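Local coordinates for DUF2020 domain-containing protein (Corynebacterium diphtheriae, PDB 3V7B) that is of unknown function but belongs to the DUF2020 family, grouped with Mog1p- and PsbP-like proteins, and folds as an antiparallel sheet flanked by helices, at residues 68-73 and 127-132; 113-118 and 136-141; 27-32 and 56-61. All coordinates share one frame; numbering follows the deposited sequence.

Interaction 1. Residues 68-73 and 127-132; sequences QATVMV and VVWSNQ. With EDO (1,2-ethanediol), chain C.
Thr70 and Trp129 point the same way from a hydrogen-bonded antiparallel pair, and their side chains run alongside one another. With CG2 anti to its backbone N (chi1 -63° for OG1), Thr70 brings that methyl obliquely to the six-membered part of the indole, CG2 lying 3.7 Å from Trp129 CE3. Thr70 OG1, turned the other way, hydrogen-bonds O2 of a 1,2-ethanediol, probably from the crystallisation liquor, at 2.6 Å. Met72, a selenomethionine, extends to SE, then bends (chi3 66°), which sets CE near the indole plane at its edge, 3.7 Å from Trp129 CH2. Val127 CG1 sits over one ring face, toward the rim. Met72, Val127 and Trp129 meet helix 79-89 on this side. Strand 124-130, the middle one of the sheet, has strand 69-75 beside it, 175° between the segment directions; hydrogen-bonded pairs Thr70-Trp129 and Met72-Val127 alternate with non-hydrogen-bonded Ala69-Ser130 and Val71-Val128. On the other face, toward helix 135-149, Val71 CG2 meets Val128 CG2 at 3.8 Å. Past Ser130, Asn131 N donates to Gln68 O at 2.8 Å from above the carbonyl plane, while Ser130 OG accepts from Gln132 N in an ST turn and is also hydrogen-bonded to Asn40 ND2.

Interaction 2. Residues 113-118 and 136-141; sequences EGAVYA and LKAELM
Carbon-to-carbon packing forms the inner part of this contact. Ala138 directs its methyl from helix 136-141 at strand 114-118, where Ala138 CB lies 3.8 Å from Tyr117 CB and 4.4 Å from Ala115 CB. Ala115 and Tyr117 both turn toward the helix, so the methyl of Ala138 sits against two alternate strand residues and the backbone between them. The small side chains of Ala115 and Ala138 suit the close spacing of the segment axes, 6.9 Å at nearest approach. This is a helix laid on one face of an antiparallel sheet: the segments run roughly the same way, crossing at -37°, and Ala138 also touches Val128 of the adjoining strand. The aromatic interaction lies farther out. Tyr117 CG is anti to the backbone N (chi1 -174°), which carries the ring alongside the helix, and Glu139 CA stands over its face in a CH-pi contact, 3.9 Å from the ring centroid. The extended chain of Glu139 then crosses the ring obliquely, CG coming to 3.5 Å from Tyr117 CE1, with the carboxylate plane tilted 37° from the ring. No hydrogen bond joins the segments; the polar ends bond to other parts of the chain. Glu139 OE1 forms a salt bridge with Arg108 NH1, whereas Tyr117 OH is hydrogen-bonded to the backbone O of Glu100. Glu139 OE2 also lies near Glu100 OE2, and Arg108 probably offsets this like-charge proximity.

Interaction 3. Residues 27-32 and 56-61; sequences ECPYLD and PACVFW
The disulfide between Cys28 and Cys58 forms a ridge shared by both segments, flanked by Tyr30 and Pro29. The SG atoms of Cys28 and Cys58 are 2.1 Å apart with chi3 82°, and both cysteines direct CB at the opposite segment. Tyr30 walls one side: its CG occupies the crowded position between backbone N and carbonyl carbon (chi1 48°), which folds the ring back over the bridge. Cys28 SG stands over the centre of one ring face, while Cys58 SG approaches obliquely, 4.2 Å from the ring centroid, as a sulfur-aromatic contact. Pro29 CD adds a further wall, 4.0 Å from Cys58 SG. The disulfide thus ties the irregular segment that leads into helix 33-40, whose N-cap Asp32 is hydrogen-bonded through OD2 to Trp35 N, to strand 57-61 of the antiparallel sheet. Along that strand Phe60 projects its CZ tip into a notch between Cys28 CB, at 3.9 Å, and Leu31 CD1, at 4.2 Å; the Leu31 and Phe60 side chains cross at about a right angle. At the other end Tyr30 OH donates to Pro56 O at 2.8 Å, in the carbonyl plane, and the acceptor lies at the edge of the tyrosine ring, in its plane.

In the fold
Along the chain interaction 3 closes before the others open, whereas interactions 1 and 2 alternate their segments. All three meet one antiparallel sheet: strands 57-61, 69-75, 124-130 and 114-121 are successive neighbours in it. Interaction 1 joins the middle pair, its centre about 4 Å from that of the chain. Its centre is about 7 Å from that of interaction 2, joined by probable backbone hydrogen bonds, Val128 N to Tyr117 O and Ala115 N to Ser130 O, and about 10 Å from that of interaction 3, reached through Val71 N and Cys58 O. Interactions 2 and 3, centres about 15 Å apart, add helix 135-149 and the disulfide-tethered segment 27-32 to the sheet, so distant sequence regions converge on one core.

Interaction 1. Residues 68-73 and 127-132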
loop_
_atom_site.group_PDB
_atom_site.type_symbol
_atom_site.label_atom_id
_atom_site.label_comp_id
_atom_site.label_asym_id
_atom_site.label_seq_id
_atom_site.Cartn_x
_atom_site.Cartn_y
_atom_site.Cartn_z
ATOM N N GLN A 68 4.642 9.606 3.945
ATOM C CA GLN A 68 4.289 9.016 5.246
ATOM C C GLN A 68 3.632 7.632 5.035
ATOM O O GLN A 68 3.742 6.763 5.891
ATOM C CB GLN A 68 3.443 9.941 6.136
ATOM C CG GLN A 68 1.980 10.149 5.691
ATOM C CD GLN A 68 1.197 10.809 6.828
ATOM O OE1 GLN A 68 1.158 10.296 7.938
ATOM N NE2 GLN A 68 0.686 12.005 6.580
ATOM N N ALA A 69 2.906 7.450 3.952
ATOM C CA ALA A 69 2.240 6.169 3.659
ATOM C C ALA A 69 2.067 6.041 2.157
ATOM O O ALA A 69 1.772 6.998 1.417
ATOM C CB ALA A 69 0.870 6.071 4.362
ATOM N N THR A 70 2.195 4.824 1.706
ATOM C CA THR A 70 1.960 4.495 0.313
ATOM C C THR A 70 1.059 3.266 0.266
ATOM O O THR A 70 1.342 2.251 0.932
ATOM C CB THR A 70 3.316 4.158 -0.379
ATOM O OG1 THR A 70 4.194 5.305 -0.372
ATOM C CG2 THR A 70 3.105 3.602 -1.814
ATOM N N VAL A 71 0.015 3.318 -0.575
ATOM C CA VAL A 71 -0.922 2.215 -0.670
ATOM C C VAL A 71 -0.995 1.829 -2.126
ATOM O O VAL A 71 -1.275 2.671 -2.980
ATOM C CB VAL A 71 -2.346 2.572 -0.161
ATOM C CG1 VAL A 71 -3.328 1.436 -0.396
ATOM C CG2 VAL A 71 -2.284 2.959 1.353
HETATM N N MSE A 72 -0.682 0.554 -2.382
HETATM C CA MSE A 72 -0.651 0.020 -3.723
HETATM C C MSE A 72 -1.490 -1.252 -3.888
HETATM O O MSE A 72 -1.316 -2.238 -3.163
HETATM C CB MSE A 72 0.777 -0.224 -4.205
HETATM C CG MSE A 72 0.846 -0.766 -5.690
HETATM SE SE MSE A 72 2.702 -0.927 -6.253
HETATM C CE MSE A 72 3.152 -2.359 -4.976
ATOM N N VAL A 73 -2.434 -1.188 -4.837
ATOM C CA VAL A 73 -3.280 -2.276 -5.252
ATOM C C VAL A 73 -2.864 -2.845 -6.619
ATOM O O VAL A 73 -2.768 -2.141 -7.598
ATOM C CB VAL A 73 -4.781 -1.891 -5.260
ATOM C CG1 VAL A 73 -5.634 -3.133 -5.677
ATOM C CG2 VAL A 73 -5.191 -1.442 -3.838
ATOM N N VAL A 127 -0.428 -3.760 -0.941
ATOM C CA VAL A 127 0.772 -3.469 -0.131
ATOM C C VAL A 127 0.629 -2.043 0.449
ATOM O O VAL A 127 0.297 -1.093 -0.258
ATOM C CB VAL A 127 2.081 -3.518 -1.000
ATOM C CG1 VAL A 127 3.324 -3.174 -0.205
ATOM C CG2 VAL A 127 2.232 -4.870 -1.752
ATOM N N VAL A 128 0.971 -1.876 1.713
ATOM C CA VAL A 128 0.949 -0.592 2.306
ATOM C C VAL A 128 2.280 -0.489 3.017
ATOM O O VAL A 128 2.670 -1.441 3.707
ATOM C CB VAL A 128 -0.205 -0.441 3.329
ATOM C CG1 VAL A 128 -0.134 0.839 4.113
ATOM C CG2 VAL A 128 -1.593 -0.520 2.678
ATOM N N TRP A 129 2.949 0.638 2.781
ATOM C CA TRP A 129 4.154 1.006 3.474
ATOM C C TRP A 129 3.793 2.235 4.315
ATOM O O TRP A 129 3.026 3.103 3.870
ATOM C CB TRP A 129 5.208 1.405 2.462
ATOM C CG TRP A 129 5.790 0.290 1.660
ATOM C CD1 TRP A 129 6.804 -0.555 2.002
ATOM C CD2 TRP A 129 5.425 -0.062 0.310
ATOM N NE1 TRP A 129 7.126 -1.384 0.963
ATOM C CE2 TRP A 129 6.310 -1.145 -0.086
ATOM C CE3 TRP A 129 4.494 0.434 -0.612
ATOM C CZ2 TRP A 129 6.266 -1.686 -1.330
ATOM C CZ3 TRP A 129 4.417 -0.146 -1.861
ATOM C CH2 TRP A 129 5.254 -1.168 -2.237
ATOM N N SER A 130 4.344 2.298 5.506
ATOM C CA SER A 130 4.233 3.461 6.366
ATOM C C SER A 130 5.616 3.888 6.832
ATOM O O SER A 130 6.486 3.062 7.007
ATOM C CB SER A 130 3.406 3.136 7.609
ATOM O OG SER A 130 3.577 4.128 8.624
ATOM N N ASN A 131 5.777 5.182 7.087
ATOM C CA ASN A 131 7.049 5.701 7.624
ATOM C C ASN A 131 7.132 5.504 9.129
ATOM O O ASN A 131 8.121 5.898 9.734
ATOM C CB ASN A 131 7.312 7.182 7.220
ATOM C CG ASN A 131 6.411 8.169 7.946
ATOM O OD1 ASN A 131 5.470 7.786 8.630
ATOM N ND2 ASN A 131 6.716 9.479 7.801
ATOM N N GLN A 132 6.070 4.932 9.722
ATOM C CA GLN A 132 5.972 4.717 11.173
ATOM C C GLN A 132 6.484 3.342 11.573
ATOM O O GLN A 132 6.573 2.455 10.752
ATOM C CB GLN A 132 4.497 4.855 11.597
ATOM C CG GLN A 132 3.931 6.197 11.197
ATOM C CD GLN A 132 4.513 7.351 11.989
ATOM O OE1 GLN A 132 4.590 7.293 13.200
ATOM N NE2 GLN A 132 4.897 8.419 11.307
HETATM C C1 EDO C . 7.609 5.252 3.450
HETATM O O1 EDO C . 8.087 6.447 2.809
HETATM C C2 EDO C . 6.157 5.000 3.011
HETATM O O2 EDO C . 5.913 4.892 1.588
#

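Interaction 2. Residues 113-118 and 136-141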
loop_
_atom_site.group_PDB
_atom_site.type_symbol
_atom_site.label_atom_id
_atom_site.label_comp_id
_atom_site.label_asym_id
_atom_site.label_seq_id
_atom_site.Cartn_x
_atom_site.Cartn_y
_atom_site.Cartn_z
ATOM N N GLU A 113 12.915 1.852 10.456
ATOM C CA GLU A 113 12.890 2.350 9.036
ATOM C C GLU A 113 11.482 2.556 8.450
ATOM O O GLU A 113 11.347 3.134 7.346
ATOM C CB GLU A 113 13.567 1.318 8.102
ATOM C CG GLU A 113 15.083 1.208 8.178
ATOM C CD GLU A 113 15.544 0.643 9.502
ATOM O OE1 GLU A 113 14.938 -0.373 9.961
ATOM O OE2 GLU A 113 16.473 1.253 10.086
ATOM N N GLY A 114 10.465 2.082 9.180
ATOM C CA GLY A 114 9.087 2.072 8.706
ATOM C C GLY A 114 8.435 0.704 8.812
ATOM O O GLY A 114 8.971 -0.226 9.435
ATOM N N ALA A 115 7.263 0.555 8.158
ATOM C CA ALA A 115 6.472 -0.622 8.344
ATOM C C ALA A 115 5.969 -1.023 6.978
ATOM O O ALA A 115 5.811 -0.175 6.133
ATOM C CB ALA A 115 5.289 -0.349 9.282
ATOM N N VAL A 116 5.607 -2.281 6.849
ATOM C CA VAL A 116 4.962 -2.803 5.643
ATOM C C VAL A 116 3.873 -3.810 6.005
ATOM O O VAL A 116 3.928 -4.499 7.034
ATOM C CB VAL A 116 5.996 -3.457 4.682
ATOM C CG1 VAL A 116 6.649 -4.695 5.361
ATOM C CG2 VAL A 116 5.400 -3.696 3.254
ATOM N N TYR A 117 2.872 -3.903 5.140
ATOM C CA TYR A 117 1.841 -4.860 5.296
ATOM C C TYR A 117 1.446 -5.224 3.884
ATOM O O TYR A 117 0.994 -4.358 3.075
ATOM C CB TYR A 117 0.634 -4.322 6.110
ATOM C CG TYR A 117 -0.443 -5.385 6.415
ATOM C CD1 TYR A 117 -0.445 -6.055 7.666
ATOM C CD2 TYR A 117 -1.460 -5.693 5.515
ATOM C CE1 TYR A 117 -1.382 -7.009 7.975
ATOM C CE2 TYR A 117 -2.414 -6.657 5.822
ATOM C CZ TYR A 117 -2.378 -7.301 7.079
ATOM O OH TYR A 117 -3.291 -8.256 7.455
ATOM N N ALA A 118 1.660 -6.486 3.548
ATOM C CA ALA A 118 1.506 -6.969 2.166
ATOM C C ALA A 118 0.802 -8.293 2.106
ATOM O O ALA A 118 1.211 -9.274 2.703
ATOM C CB ALA A 118 2.852 -7.049 1.465
ATOM N N LEU A 136 0.854 -2.177 12.825
ATOM C CA LEU A 136 -0.572 -2.039 12.981
ATOM C C LEU A 136 -1.100 -0.893 12.126
ATOM O O LEU A 136 -2.152 -1.005 11.596
ATOM C CB LEU A 136 -1.007 -1.860 14.462
ATOM C CG LEU A 136 -2.537 -1.798 14.750
ATOM C CD1 LEU A 136 -3.355 -2.926 14.099
ATOM C CD2 LEU A 136 -2.814 -1.682 16.270
ATOM N N LYS A 137 -0.363 0.197 11.963
ATOM C CA LYS A 137 -0.843 1.322 11.168
ATOM C C LYS A 137 -1.067 0.960 9.683
ATOM O O LYS A 137 -2.108 1.259 9.092
ATOM C CB LYS A 137 0.081 2.525 11.344
ATOM C CG LYS A 137 -0.080 3.129 12.735
ATOM C CD LYS A 137 1.014 4.172 13.001
ATOM C CE LYS A 137 0.875 4.827 14.371
ATOM N NZ LYS A 137 1.768 6.062 14.489
ATOM N N ALA A 138 -0.098 0.252 9.136
ATOM C CA ALA A 138 -0.094 -0.263 7.788
ATOM C C ALA A 138 -1.205 -1.305 7.639
ATOM O O ALA A 138 -1.943 -1.344 6.618
ATOM C CB ALA A 138 1.274 -0.879 7.460
ATOM N N GLU A 139 -1.367 -2.124 8.651
ATOM C CA GLU A 139 -2.427 -3.149 8.636
ATOM C C GLU A 139 -3.817 -2.525 8.580
ATOM O O GLU A 139 -4.649 -2.956 7.848
ATOM C CB GLU A 139 -2.296 -4.024 9.854
ATOM C CG GLU A 139 -3.398 -5.041 9.983
ATOM C CD GLU A 139 -3.128 -6.010 11.138
ATOM O OE1 GLU A 139 -1.941 -6.281 11.442
ATOM O OE2 GLU A 139 -4.111 -6.499 11.695
ATOM N N LEU A 140 -4.046 -1.471 9.345
ATOM C CA LEU A 140 -5.360 -0.775 9.370
ATOM C C LEU A 140 -5.679 -0.129 8.055
ATOM O O LEU A 140 -6.804 -0.221 7.559
ATOM C CB LEU A 140 -5.376 0.288 10.461
ATOM C CG LEU A 140 -5.391 -0.169 11.924
ATOM C CD1 LEU A 140 -5.117 0.995 12.906
ATOM C CD2 LEU A 140 -6.735 -0.860 12.205
HETATM N N MSE A 141 -4.649 0.477 7.462
HETATM C CA MSE A 141 -4.804 1.057 6.148
HETATM C C MSE A 141 -5.091 0.004 5.064
HETATM O O MSE A 141 -5.925 0.218 4.206
HETATM C CB MSE A 141 -3.558 1.945 5.835
HETATM C CG MSE A 141 -3.522 3.198 6.643
HETATM SE SE MSE A 141 -2.079 4.430 6.151
HETATM C CE MSE A 141 -0.555 3.543 6.950
#

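Interaction 3. Residues 27-32 and 56-61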
loop_
_atom_site.group_PDB
_atom_site.type_symbol
_atom_site.label_atom_id
_atom_site.label_comp_id
_atom_site.label_asym_id
_atom_site.label_seq_id
_atom_site.Cartn_x
_atom_site.Cartn_y
_atom_site.Cartn_z
ATOM N N GLU A 27 -7.213 13.324 -4.342
ATOM C CA GLU A 27 -7.417 12.508 -3.217
ATOM C C GLU A 27 -7.586 11.057 -3.619
ATOM O O GLU A 27 -7.978 10.741 -4.765
ATOM C CB GLU A 27 -8.585 13.024 -2.375
ATOM C CG GLU A 27 -8.243 14.404 -1.756
ATOM C CD GLU A 27 -9.250 14.910 -0.730
ATOM O OE1 GLU A 27 -9.080 16.096 -0.332
ATOM O OE2 GLU A 27 -10.223 14.155 -0.342
ATOM N N CYS A 28 -7.275 10.189 -2.673
ATOM C CA CYS A 28 -7.400 8.747 -2.894
ATOM C C CYS A 28 -8.852 8.352 -3.010
ATOM O O CYS A 28 -9.636 8.692 -2.120
ATOM C CB CYS A 28 -6.840 8.033 -1.694
ATOM S SG CYS A 28 -6.637 6.280 -1.955
ATOM N N PRO A 29 -9.233 7.588 -4.055
ATOM C CA PRO A 29 -10.687 7.256 -4.141
ATOM C C PRO A 29 -11.200 6.359 -3.057
ATOM O O PRO A 29 -12.416 6.371 -2.760
ATOM C CB PRO A 29 -10.860 6.618 -5.544
ATOM C CG PRO A 29 -9.662 7.045 -6.298
ATOM C CD PRO A 29 -8.522 7.306 -5.292
ATOM N N TYR A 30 -10.303 5.689 -2.347
ATOM C CA TYR A 30 -10.757 4.705 -1.394
ATOM C C TYR A 30 -10.243 4.883 0.033
ATOM O O TYR A 30 -10.404 4.003 0.835
ATOM C CB TYR A 30 -10.394 3.292 -1.882
ATOM C CG TYR A 30 -8.985 3.126 -2.340
ATOM C CD1 TYR A 30 -8.022 2.696 -1.457
ATOM C CD2 TYR A 30 -8.609 3.390 -3.675
ATOM C CE1 TYR A 30 -6.726 2.492 -1.866
ATOM C CE2 TYR A 30 -7.291 3.211 -4.105
ATOM C CZ TYR A 30 -6.369 2.775 -3.212
ATOM O OH TYR A 30 -5.091 2.591 -3.635
ATOM N N LEU A 31 -9.549 5.978 0.321
ATOM C CA LEU A 31 -9.034 6.216 1.682
ATOM C C LEU A 31 -9.223 7.725 1.938
ATOM O O LEU A 31 -8.746 8.550 1.159
ATOM C CB LEU A 31 -7.575 5.871 1.792
ATOM C CG LEU A 31 -7.185 4.403 1.840
ATOM C CD1 LEU A 31 -5.673 4.231 2.032
ATOM C CD2 LEU A 31 -7.946 3.644 2.947
ATOM N N ASP A 32 -9.883 8.052 3.030
ATOM C CA ASP A 32 -10.081 9.434 3.401
ATOM C C ASP A 32 -8.797 10.046 3.941
ATOM O O ASP A 32 -8.145 9.460 4.826
ATOM C CB ASP A 32 -11.194 9.453 4.454
ATOM C CG ASP A 32 -11.459 10.839 5.016
ATOM O OD1 ASP A 32 -12.296 11.528 4.397
ATOM O OD2 ASP A 32 -10.847 11.226 6.084
ATOM N N PRO A 56 -6.106 2.930 -8.757
ATOM C CA PRO A 56 -4.953 3.823 -8.561
ATOM C C PRO A 56 -4.252 3.632 -7.260
ATOM O O PRO A 56 -4.889 3.446 -6.250
ATOM C CB PRO A 56 -5.585 5.225 -8.612
ATOM C CG PRO A 56 -6.795 5.048 -9.455
ATOM C CD PRO A 56 -7.334 3.729 -8.931
ATOM N N ALA A 57 -2.930 3.687 -7.290
ATOM C CA ALA A 57 -2.108 3.710 -6.098
ATOM C C ALA A 57 -2.236 5.087 -5.468
ATOM O O ALA A 57 -2.420 6.066 -6.184
ATOM C CB ALA A 57 -0.685 3.436 -6.462
ATOM N N CYS A 58 -2.172 5.157 -4.141
ATOM C CA CYS A 58 -2.364 6.432 -3.425
ATOM C C CYS A 58 -1.106 6.646 -2.564
ATOM O O CYS A 58 -0.644 5.755 -1.843
ATOM C CB CYS A 58 -3.606 6.430 -2.536
ATOM S SG CYS A 58 -5.152 6.229 -3.472
ATOM N N VAL A 59 -0.597 7.861 -2.613
ATOM C CA VAL A 59 0.597 8.212 -1.816
ATOM C C VAL A 59 0.348 9.471 -1.000
ATOM O O VAL A 59 -0.269 10.417 -1.493
ATOM C CB VAL A 59 1.771 8.474 -2.708
ATOM C CG1 VAL A 59 3.049 8.662 -1.841
ATOM C CG2 VAL A 59 1.958 7.315 -3.690
ATOM N N PHE A 60 0.783 9.436 0.265
ATOM C CA PHE A 60 0.448 10.453 1.197
ATOM C C PHE A 60 1.734 10.967 1.835
ATOM O O PHE A 60 2.522 10.220 2.401
ATOM C CB PHE A 60 -0.490 9.965 2.305
ATOM C CG PHE A 60 -1.721 9.217 1.841
ATOM C CD1 PHE A 60 -2.911 9.885 1.589
ATOM C CD2 PHE A 60 -1.667 7.845 1.580
ATOM C CE1 PHE A 60 -4.058 9.204 1.237
ATOM C CE2 PHE A 60 -2.810 7.188 1.118
ATOM C CZ PHE A 60 -4.003 7.873 0.950
ATOM N N TRP A 61 1.886 12.281 1.762
ATOM C CA TRP A 61 3.048 12.984 2.261
ATOM C C TRP A 61 2.762 13.865 3.446
ATOM O O TRP A 61 1.740 14.537 3.510
ATOM C CB TRP A 61 3.630 13.899 1.177
ATOM C CG TRP A 61 4.477 13.173 0.185
ATOM C CD1 TRP A 61 5.866 12.896 0.236
ATOM C CD2 TRP A 61 4.028 12.710 -1.089
ATOM N NE1 TRP A 61 6.285 12.247 -0.891
ATOM C CE2 TRP A 61 5.185 12.122 -1.754
ATOM C CE3 TRP A 61 2.781 12.686 -1.715
ATOM C CZ2 TRP A 61 5.074 11.506 -2.962
ATOM C CZ3 TRP A 61 2.705 12.094 -2.973
ATOM C CH2 TRP A 61 3.823 11.518 -3.562
#